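PDB 4FB5: probable oxidoreductase protein from Rhizobium etli, which probably acts as a nucleotide-dependent oxidoreductase of the GFO/IDH/MocA family, with no specific substrate assigned. Local coordinates for residues 152-157 / 211-216; 179-184 / 281-286; 222-227 / 371-376. All coordinates share one frame; numbering follows the deposited sequence.

Overall arrangement
Helix 206-221 is part of contact 1, which joins the domains, and packs on contacts 2 and 3. Contact 1 sets the loop after strand 148-150 of the Rossmann sheet against this helix. Contact 2 pairs strands 175-183 and 281-288 of the large mixed sheet, its centre about 11 Å from that of contact 1, with Pro214 and His213 packing on Val180 and Met182. Contact 3, about 13 Å from contact 1 and 17 Å from contact 2 between centres, joins the start of strand 225-233 in the same sheet to helix 367-385, whose Ile373 touches Leu215 and Ser216. Along the chain contact 1 closes before contact 3 opens, whereas contact 2 interlaces with both.

Contact 1 of 3, residues 152-157 / 211-216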
loop_
_atom_site.group_PDB
_atom_site.type_symbol
_atom_site.label_atom_id
_atom_site.label_comp_id
_atom_site.label_asym_id
_atom_site.label_seq_id
_atom_site.Cartn_x
_atom_site.Cartn_y
_atom_site.Cartn_z
ATOM N N TYR A 152 6.612 -2.174 28.073
ATOM C CA TYR A 152 7.020 -1.747 26.770
ATOM C C TYR A 152 6.575 -2.850 25.817
ATOM O O TYR A 152 7.404 -3.638 25.365
ATOM C CB TYR A 152 8.541 -1.532 26.718
ATOM C CG TYR A 152 8.988 -0.257 27.379
ATOM C CD1 TYR A 152 8.677 0.974 26.818
ATOM C CD2 TYR A 152 9.721 -0.271 28.582
ATOM C CE1 TYR A 152 9.082 2.166 27.433
ATOM C CE2 TYR A 152 10.108 0.907 29.209
ATOM C CZ TYR A 152 9.782 2.128 28.618
ATOM O OH TYR A 152 10.162 3.329 29.180
ATOM N N ASN A 153 5.285 -2.906 25.496
ATOM C CA ASN A 153 4.739 -4.078 24.779
ATOM C C ASN A 153 5.077 -4.209 23.297
ATOM O O ASN A 153 5.139 -5.301 22.783
ATOM C CB ASN A 153 3.241 -4.145 24.951
ATOM C CG ASN A 153 2.617 -2.803 24.858
ATOM O OD1 ASN A 153 2.194 -2.252 25.873
ATOM N ND2 ASN A 153 2.631 -2.209 23.666
ATOM N N TYR A 154 5.289 -3.101 22.606
ATOM C CA TYR A 154 5.642 -3.167 21.193
ATOM C C TYR A 154 6.745 -4.195 20.911
ATOM O O TYR A 154 6.615 -4.979 19.959
ATOM C CB TYR A 154 5.950 -1.771 20.661
ATOM C CG TYR A 154 4.703 -0.963 20.744
ATOM C CD1 TYR A 154 3.569 -1.333 20.020
ATOM C CD2 TYR A 154 4.615 0.128 21.552
ATOM C CE1 TYR A 154 2.420 -0.626 20.090
ATOM C CE2 TYR A 154 3.438 0.848 21.646
ATOM C CZ TYR A 154 2.350 0.466 20.908
ATOM O OH TYR A 154 1.173 1.181 20.987
ATOM N N ILE A 155 7.778 -4.187 21.766
ATOM C CA ILE A 155 8.860 -5.207 21.869
ATOM C C ILE A 155 8.427 -6.650 21.702
ATOM O O ILE A 155 9.188 -7.449 21.192
ATOM C CB ILE A 155 9.562 -5.129 23.261
ATOM C CG1 ILE A 155 10.274 -3.810 23.450
ATOM C CG2 ILE A 155 10.588 -6.153 23.453
ATOM C CD1 ILE A 155 10.742 -3.158 22.155
ATOM N N GLN A 156 7.217 -7.002 22.117
ATOM C CA GLN A 156 6.827 -8.402 22.140
ATOM C C GLN A 156 6.163 -8.913 20.883
ATOM O O GLN A 156 5.893 -10.115 20.778
ATOM C CB GLN A 156 5.867 -8.685 23.304
ATOM C CG GLN A 156 6.307 -8.290 24.661
ATOM C CD GLN A 156 7.564 -8.963 25.109
ATOM O OE1 GLN A 156 8.302 -8.408 25.931
ATOM N NE2 GLN A 156 7.831 -10.168 24.588
ATOM N N ASN A 157 5.856 -8.028 19.945
ATOM C CA ASN A 157 5.270 -8.440 18.656
ATOM C C ASN A 157 6.140 -9.522 18.080
ATOM O O ASN A 157 7.345 -9.372 18.072
ATOM C CB ASN A 157 5.247 -7.247 17.706
ATOM C CG ASN A 157 4.483 -7.507 16.393
ATOM O OD1 ASN A 157 4.260 -8.643 15.966
ATOM N ND2 ASN A 157 4.120 -6.419 15.727
ATOM N N ALA A 211 8.367 8.618 23.050
ATOM C CA ALA A 211 9.749 8.298 22.637
ATOM C C ALA A 211 10.303 7.027 23.290
ATOM O O ALA A 211 11.178 6.330 22.710
ATOM C CB ALA A 211 10.685 9.483 22.869
ATOM N N VAL A 212 9.757 6.703 24.462
ATOM C CA VAL A 212 10.218 5.541 25.218
ATOM C C VAL A 212 9.942 4.219 24.502
ATOM O O VAL A 212 10.753 3.271 24.579
ATOM C CB VAL A 212 9.702 5.559 26.695
ATOM C CG1 VAL A 212 10.297 6.728 27.417
ATOM C CG2 VAL A 212 8.185 5.684 26.773
ATOM N N HIS A 213 8.820 4.153 23.787
ATOM C CA HIS A 213 8.543 2.996 22.959
ATOM C C HIS A 213 9.584 2.812 21.838
ATOM O O HIS A 213 10.266 1.768 21.759
ATOM C CB HIS A 213 7.140 3.091 22.399
ATOM C CG HIS A 213 6.084 2.910 23.427
ATOM N ND1 HIS A 213 5.974 1.760 24.182
ATOM C CD2 HIS A 213 5.078 3.721 23.822
ATOM C CE1 HIS A 213 4.959 1.881 25.017
ATOM N NE2 HIS A 213 4.398 3.062 24.817
ATOM N N PRO A 214 9.701 3.805 20.943
ATOM C CA PRO A 214 10.743 3.626 19.939
ATOM C C PRO A 214 12.120 3.371 20.562
ATOM O O PRO A 214 12.868 2.552 20.052
ATOM C CB PRO A 214 10.701 4.930 19.129
ATOM C CG PRO A 214 9.611 5.777 19.692
ATOM C CD PRO A 214 8.780 4.895 20.591
ATOM N N LEU A 215 12.466 4.034 21.667
ATOM C CA LEU A 215 13.751 3.694 22.292
ATOM C C LEU A 215 13.705 2.280 22.841
ATOM O O LEU A 215 14.693 1.537 22.720
ATOM C CB LEU A 215 14.148 4.620 23.424
ATOM C CG LEU A 215 14.159 6.113 23.239
ATOM C CD1 LEU A 215 14.622 6.647 24.557
ATOM C CD2 LEU A 215 15.083 6.559 22.105
ATOM N N SER A 216 12.584 1.879 23.427
ATOM C CA SER A 216 12.529 0.508 23.854
ATOM C C SER A 216 12.782 -0.368 22.647
ATOM O O SER A 216 13.473 -1.388 22.764
ATOM C CB SER A 216 11.231 0.157 24.572
ATOM O OG SER A 216 10.143 -0.054 23.698
#
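The imidazole of His213 lies between two tyrosines, which approach its opposite faces edge-on. Tyr154 makes the more direct approach: its plane stands at 84° to the imidazole, the ring centroids of Tyr154 and His213 are 4.8 Å apart, and Tyr154 CE2 lies over the centre of the His213 ring. Tyr152 meets the other face as an offset edge-to-face pair, its ring centroid 5.8 Å from that of His213. The Tyr154 ring in turn carries the amide of Asn153 over one face, with Asn153 ND2 3.6 Å above the Tyr154 plane. At the edge of the Tyr152 ring, in its plane, sits Val212 CG2, and Tyr152 OH reaches Val212 CB at 3.4 Å. Tyr152 thus lies along the helix from Val212 to Ser216, whose CB is 3.5 Å from Tyr152 CD1. Ile155 adds the end of its chain, CD1 coming within 3.5 Å of Ser216 OG.

That hydroxyl turns back to its own helix. With chi1 at 78°, Ser216 OG is held between the backbone N and carbonyl carbon and donates to His213 O at 2.7 Å, in the carbonyl plane and on a lone pair. Around this cluster, His213 also touches Lys125 of the Rossmann domain, Asn153 OD1 bonds to Lys346, and Tyr154 packs on His338 of the second subunit. The cluster lies where the two domains meet, consistent with a place near the active-site cleft that relatives of this family form there.

No hydrogen bond crosses between the two segments. Cohesion comes from aromatic edges on an imidazole face and from buried van der Waals contact, an arrangement that probably helps to hold the tilt of His213 without using either ring nitrogen as a hydrogen-bonding partner across this contact.

Contact 2 of 3, residues 179-184 / 281-286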
loop_
_atom_site.group_PDB
_atom_site.type_symbol
_atom_site.label_atom_id
_atom_site.label_comp_id
_atom_site.label_asym_id
_atom_site.label_seq_id
_atom_site.Cartn_x
_atom_site.Cartn_y
_atom_site.Cartn_z
ATOM N N ARG A 179 15.902 4.783 11.197
ATOM C CA ARG A 179 14.834 5.788 11.331
ATOM C C ARG A 179 13.679 5.235 12.147
ATOM O O ARG A 179 13.304 4.086 11.946
ATOM C CB ARG A 179 14.320 6.138 9.950
ATOM C CG ARG A 179 15.270 7.037 9.271
ATOM C CD ARG A 179 14.993 7.125 7.807
ATOM N NE ARG A 179 16.128 7.604 7.011
ATOM C CZ ARG A 179 16.082 7.773 5.689
ATOM N NH1 ARG A 179 14.959 7.486 5.035
ATOM N NH2 ARG A 179 17.149 8.198 4.989
ATOM N N VAL A 180 13.065 6.037 13.020
ATOM C CA VAL A 180 11.947 5.530 13.873
ATOM C C VAL A 180 10.906 6.574 14.178
ATOM O O VAL A 180 11.259 7.589 14.709
ATOM C CB VAL A 180 12.472 5.026 15.212
ATOM C CG1 VAL A 180 11.358 4.512 16.021
ATOM C CG2 VAL A 180 13.333 3.899 14.950
ATOM N N GLU A 181 9.633 6.362 13.868
ATOM C CA GLU A 181 8.662 7.470 13.989
ATOM C C GLU A 181 7.601 7.013 14.905
ATOM O O GLU A 181 7.066 5.945 14.689
ATOM C CB GLU A 181 7.996 7.821 12.653
ATOM C CG GLU A 181 8.904 8.527 11.591
ATOM C CD GLU A 181 8.363 8.447 10.113
ATOM O OE1 GLU A 181 7.141 8.663 9.887
ATOM O OE2 GLU A 181 9.147 8.183 9.156
HETATM N N MSE A 182 7.265 7.775 15.931
HETATM C CA MSE A 182 6.026 7.447 16.644
HETATM C C MSE A 182 5.016 8.572 16.644
HETATM O O MSE A 182 5.248 9.603 17.291
HETATM C CB MSE A 182 6.223 6.908 18.067
HETATM C CG MSE A 182 4.876 6.613 18.730
HETATM SE SE MSE A 182 5.026 5.498 20.304
HETATM C CE MSE A 182 3.161 5.060 20.786
ATOM N N ASP A 183 3.899 8.340 15.937
ATOM C CA ASP A 183 2.852 9.349 15.772
ATOM C C ASP A 183 1.407 8.947 16.122
ATOM O O ASP A 183 0.934 7.826 15.812
ATOM C CB ASP A 183 2.874 9.907 14.369
ATOM C CG ASP A 183 4.255 10.109 13.860
ATOM O OD1 ASP A 183 5.091 10.733 14.580
ATOM O OD2 ASP A 183 4.516 9.643 12.715
ATOM N N GLU A 184 0.719 9.877 16.775
ATOM C CA GLU A 184 -0.710 9.786 16.980
ATOM C C GLU A 184 -1.287 11.169 16.803
ATOM O O GLU A 184 -0.567 12.081 16.514
ATOM C CB GLU A 184 -1.052 9.161 18.336
ATOM C CG GLU A 184 -0.333 7.836 18.586
ATOM C CD GLU A 184 -0.935 6.958 19.703
ATOM O OE1 GLU A 184 -2.006 7.324 20.251
ATOM O OE2 GLU A 184 -0.334 5.883 20.025
ATOM N N ARG A 281 0.751 4.887 14.864
ATOM C CA ARG A 281 1.854 4.643 13.969
ATOM C C ARG A 281 3.174 4.561 14.727
ATOM O O ARG A 281 3.509 5.454 15.510
ATOM C CB ARG A 281 1.956 5.754 12.942
ATOM C CG ARG A 281 3.272 5.756 12.113
ATOM C CD ARG A 281 3.081 6.752 11.000
ATOM N NE ARG A 281 4.280 7.207 10.315
ATOM C CZ ARG A 281 4.699 6.690 9.167
ATOM N NH1 ARG A 281 4.012 5.706 8.584
ATOM N NH2 ARG A 281 5.797 7.163 8.597
ATOM N N ILE A 282 3.934 3.515 14.456
ATOM C CA ILE A 282 5.325 3.467 14.829
ATOM C C ILE A 282 5.978 2.962 13.589
ATOM O O ILE A 282 5.658 1.843 13.154
ATOM C CB ILE A 282 5.550 2.415 15.908
ATOM C CG1 ILE A 282 4.799 2.827 17.176
ATOM C CG2 ILE A 282 7.017 2.232 16.132
ATOM C CD1 ILE A 282 4.894 1.854 18.325
ATOM N N ALA A 283 6.846 3.758 12.989
ATOM C CA ALA A 283 7.414 3.363 11.706
ATOM C C ALA A 283 8.888 3.230 11.879
ATOM O O ALA A 283 9.587 4.147 12.330
ATOM C CB ALA A 283 7.104 4.363 10.618
ATOM N N LEU A 284 9.377 2.076 11.521
ATOM C CA LEU A 284 10.764 1.794 11.745
ATOM C C LEU A 284 11.414 1.398 10.442
ATOM O O LEU A 284 10.893 0.541 9.743
ATOM C CB LEU A 284 10.826 0.701 12.776
ATOM C CG LEU A 284 12.121 -0.018 13.025
ATOM C CD1 LEU A 284 13.062 0.957 13.609
ATOM C CD2 LEU A 284 11.799 -1.130 14.020
ATOM N N GLN A 285 12.495 2.079 10.080
ATOM C CA GLN A 285 13.265 1.714 8.893
ATOM C C GLN A 285 14.703 1.435 9.297
ATOM O O GLN A 285 15.322 2.235 9.996
ATOM C CB GLN A 285 13.241 2.799 7.816
ATOM C CG GLN A 285 11.858 3.354 7.474
ATOM C CD GLN A 285 11.959 4.715 6.745
ATOM O OE1 GLN A 285 11.653 5.790 7.321
ATOM N NE2 GLN A 285 12.421 4.675 5.475
ATOM N N ILE A 286 15.227 0.289 8.884
ATOM C CA ILE A 286 16.585 -0.123 9.250
ATOM C C ILE A 286 17.464 -0.340 8.031
ATOM O O ILE A 286 17.100 -1.067 7.156
ATOM C CB ILE A 286 16.568 -1.417 9.994
ATOM C CG1 ILE A 286 15.555 -1.366 11.134
ATOM C CG2 ILE A 286 17.962 -1.725 10.481
ATOM C CD1 ILE A 286 15.241 -2.764 11.692
#
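Arg179 and Gln285 begin an antiparallel ladder of five residue pairs that belongs to the large mixed sheet of the C-terminal domain. Strands 179-183 and 281-286 run at 176° to each other, their axes 4.5 Å apart at closest approach. The hydrogen-bonded pairs are Arg179 with Gln285, Glu181 with Ala283, and Asp183 with Arg281. In each, the N-H and C=O of both residues are satisfied, giving six bonds that range from Glu181 N to Ala283 O at 2.7 Å to Arg281 N to Asp183 O at 3.1 Å. The intervening residues Val180 and Met182 point their N-H and C=O the other way, bonding to strand 266-272, so strand 175-183 is held on both edges.

Val180, Met182 (a selenomethionine), Ile282 and Leu284 form an apolar face, where Val180 and Met182 pack against helix 206-221 and Ile282 meets Tyr154; Met182 CG lies 4.1 Å from Ile282 CG1. The other face is charged and meets the third subunit. There Arg281, extended with CG anti to its backbone N (chi1 168°), presents the NE and NH2 edge of its guanidinium to two acids. Its NH2 forms a salt bridge with Glu181 OE1, while the bonds from NE to Glu181 OE1 and to Asp183 OD2 are weak, the latter at 3.4 Å. The Asp183 carboxylate and the guanidinium are nearly coplanar, and NH1 has its own salt bridge, to Asp296.

Both acids also have partners across the interface: Arg179 of the third subunit bridges Asp183 OD1 through NH2 and Glu181 OE1 through NH1. Arg179 NE is taken by His177. Each buried acid thus faces arginines from two chains, which would probably favour its ionised form. Beneath the network, Ala283 CB sits 3.6 Å from the Arg281 guanidinium plane, over its centre.

Contact 3 of 3, residues 222-227 / 371-376; sequences FGHVEA and LRIEKS
Arg372 reaches from its helix to two neighbours at once, His224 and Val225. Its aliphatic chain passes over one face of the His224 ring. The chain then bends at chi2 (53°), and the two side chains run past each other in opposite directions, bringing the guanidinium nearly parallel to the imidazole, their planes 15° apart, with His224 CB 3.9 Å above the guanidinium plane. NH2 completes the reach by donating to Val225 O at 2.7 Å; the acceptor lies near the guanidinium plane, and the donor is tilted 26° from that of the carbonyl. His224 is itself held through NE2, which bonds to Asp369 one turn earlier in the helix.

Ile373 comes next and meets the rim of the same ring, its CG1 lying 3.8 Å from His224 CE1 and near the imidazole plane. Here the start of strand 225-233, next to the short outermost strand 390-391 of the C-terminal-domain sheet, meets helix 367-385, which also borders helix 131-143 of the Rossmann domain. Strand 225-233 enters the sheet with a classic beta bulge, Glu226 and Ala227 both facing Arg260.

One turn on from Arg372, Ser376 packs against the strand, its OG 3.9 Å from Val225 CB. The hydroxyl donates to Arg372 O at 3.2 Å, and that oxygen also accepts from Ser376 N, which arrives from the opposite face of the carbonyl plane.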
loop_
_atom_site.group_PDB
_atom_site.type_symbol
_atom_site.label_atom_id
_atom_site.label_comp_id
_atom_site.label_asym_id
_atom_site.label_seq_id
_atom_site.Cartn_x
_atom_site.Cartn_y
_atom_site.Cartn_z
ATOM N N PHE A 222 19.158 -3.201 19.264
ATOM C CA PHE A 222 20.525 -2.737 19.166
ATOM C C PHE A 222 21.159 -2.525 20.530
ATOM O O PHE A 222 22.005 -3.304 20.972
ATOM C CB PHE A 222 20.575 -1.449 18.335
ATOM C CG PHE A 222 20.075 -1.629 16.915
ATOM C CD1 PHE A 222 20.726 -2.502 16.048
ATOM C CD2 PHE A 222 18.918 -0.969 16.476
ATOM C CE1 PHE A 222 20.257 -2.689 14.751
ATOM C CE2 PHE A 222 18.425 -1.139 15.199
ATOM C CZ PHE A 222 19.088 -1.996 14.322
ATOM N N GLY A 223 20.753 -1.446 21.172
ATOM C CA GLY A 223 21.013 -1.239 22.555
ATOM C C GLY A 223 20.688 0.201 22.854
ATOM O O GLY A 223 19.881 0.833 22.146
ATOM N N HIS A 224 21.314 0.702 23.917
ATOM C CA HIS A 224 21.032 2.006 24.467
ATOM C C HIS A 224 21.582 3.189 23.644
ATOM O O HIS A 224 22.351 3.011 22.717
ATOM C CB HIS A 224 21.504 2.041 25.911
ATOM C CG HIS A 224 20.585 1.338 26.860
ATOM N ND1 HIS A 224 19.298 1.773 27.112
ATOM C CD2 HIS A 224 20.768 0.241 27.633
ATOM C CE1 HIS A 224 18.722 0.969 27.989
ATOM N NE2 HIS A 224 19.598 0.035 28.331
ATOM N N VAL A 225 21.152 4.396 23.974
ATOM C CA VAL A 225 21.465 5.573 23.166
ATOM C C VAL A 225 22.677 6.309 23.744
ATOM O O VAL A 225 22.847 6.369 24.972
ATOM C CB VAL A 225 20.237 6.486 23.155
ATOM C CG1 VAL A 225 20.505 7.710 22.417
ATOM C CG2 VAL A 225 19.135 5.775 22.472
ATOM N N GLU A 226 23.507 6.903 22.898
ATOM C CA GLU A 226 24.808 7.385 23.403
ATOM C C GLU A 226 25.066 8.855 23.282
ATOM O O GLU A 226 25.666 9.431 24.167
ATOM C CB GLU A 226 25.978 6.570 22.851
ATOM C CG GLU A 226 25.978 5.138 23.431
ATOM C CD GLU A 226 26.810 4.133 22.595
ATOM O OE1 GLU A 226 27.644 4.581 21.737
ATOM O OE2 GLU A 226 26.624 2.891 22.817
ATOM N N ALA A 227 24.624 9.467 22.205
ATOM C CA ALA A 227 24.621 10.901 22.119
ATOM C C ALA A 227 23.287 11.254 21.462
ATOM O O ALA A 227 22.737 10.423 20.747
ATOM C CB ALA A 227 25.773 11.361 21.298
ATOM N N LEU A 371 15.392 2.428 33.341
ATOM C CA LEU A 371 16.001 3.622 33.915
ATOM C C LEU A 371 17.010 4.159 32.943
ATOM O O LEU A 371 17.169 5.377 32.723
ATOM C CB LEU A 371 16.722 3.320 35.242
ATOM C CG LEU A 371 17.449 4.600 35.733
ATOM C CD1 LEU A 371 16.526 5.606 36.444
ATOM C CD2 LEU A 371 18.677 4.297 36.560
ATOM N N ARG A 372 17.734 3.220 32.364
ATOM C CA ARG A 372 18.723 3.641 31.387
ATOM C C ARG A 372 18.013 4.349 30.195
ATOM O O ARG A 372 18.486 5.383 29.734
ATOM C CB ARG A 372 19.704 2.481 31.033
ATOM C CG ARG A 372 20.777 2.817 29.987
ATOM C CD ARG A 372 21.566 4.027 30.283
ATOM N NE ARG A 372 22.573 4.269 29.252
ATOM C CZ ARG A 372 22.430 5.092 28.202
ATOM N NH1 ARG A 372 21.297 5.782 27.989
ATOM N NH2 ARG A 372 23.440 5.243 27.357
ATOM N N ILE A 373 16.878 3.799 29.757
ATOM C CA ILE A 373 16.051 4.417 28.719
ATOM C C ILE A 373 15.577 5.821 29.127
ATOM O O ILE A 373 15.717 6.808 28.342
ATOM C CB ILE A 373 14.865 3.527 28.315
ATOM C CG1 ILE A 373 15.325 2.525 27.244
ATOM C CG2 ILE A 373 13.727 4.378 27.772
ATOM C CD1 ILE A 373 14.526 1.223 27.179
ATOM N N GLU A 374 15.087 5.936 30.359
ATOM C CA GLU A 374 14.691 7.238 30.812
ATOM C C GLU A 374 15.846 8.178 30.946
ATOM O O GLU A 374 15.706 9.388 30.678
ATOM C CB GLU A 374 13.875 7.146 32.068
ATOM C CG GLU A 374 12.535 6.467 31.733
ATOM C CD GLU A 374 11.581 6.434 32.883
ATOM O OE1 GLU A 374 11.561 7.453 33.603
ATOM O OE2 GLU A 374 10.865 5.397 33.048
ATOM N N LYS A 375 17.011 7.663 31.293
ATOM C CA LYS A 375 18.198 8.517 31.218
ATOM C C LYS A 375 18.307 9.200 29.839
ATOM O O LYS A 375 18.461 10.438 29.747
ATOM C CB LYS A 375 19.471 7.721 31.527
ATOM C CG LYS A 375 20.615 8.605 31.968
ATOM C CD LYS A 375 21.769 7.826 32.493
ATOM C CE LYS A 375 22.935 8.809 32.624
ATOM N NZ LYS A 375 24.204 8.210 32.087
ATOM N N SER A 376 18.182 8.412 28.764
ATOM C CA SER A 376 18.203 9.011 27.400
ATOM C C SER A 376 17.106 10.058 27.158
ATOM O O SER A 376 17.346 11.050 26.511
ATOM C CB SER A 376 18.187 7.929 26.340
ATOM O OG SER A 376 18.823 6.738 26.824
#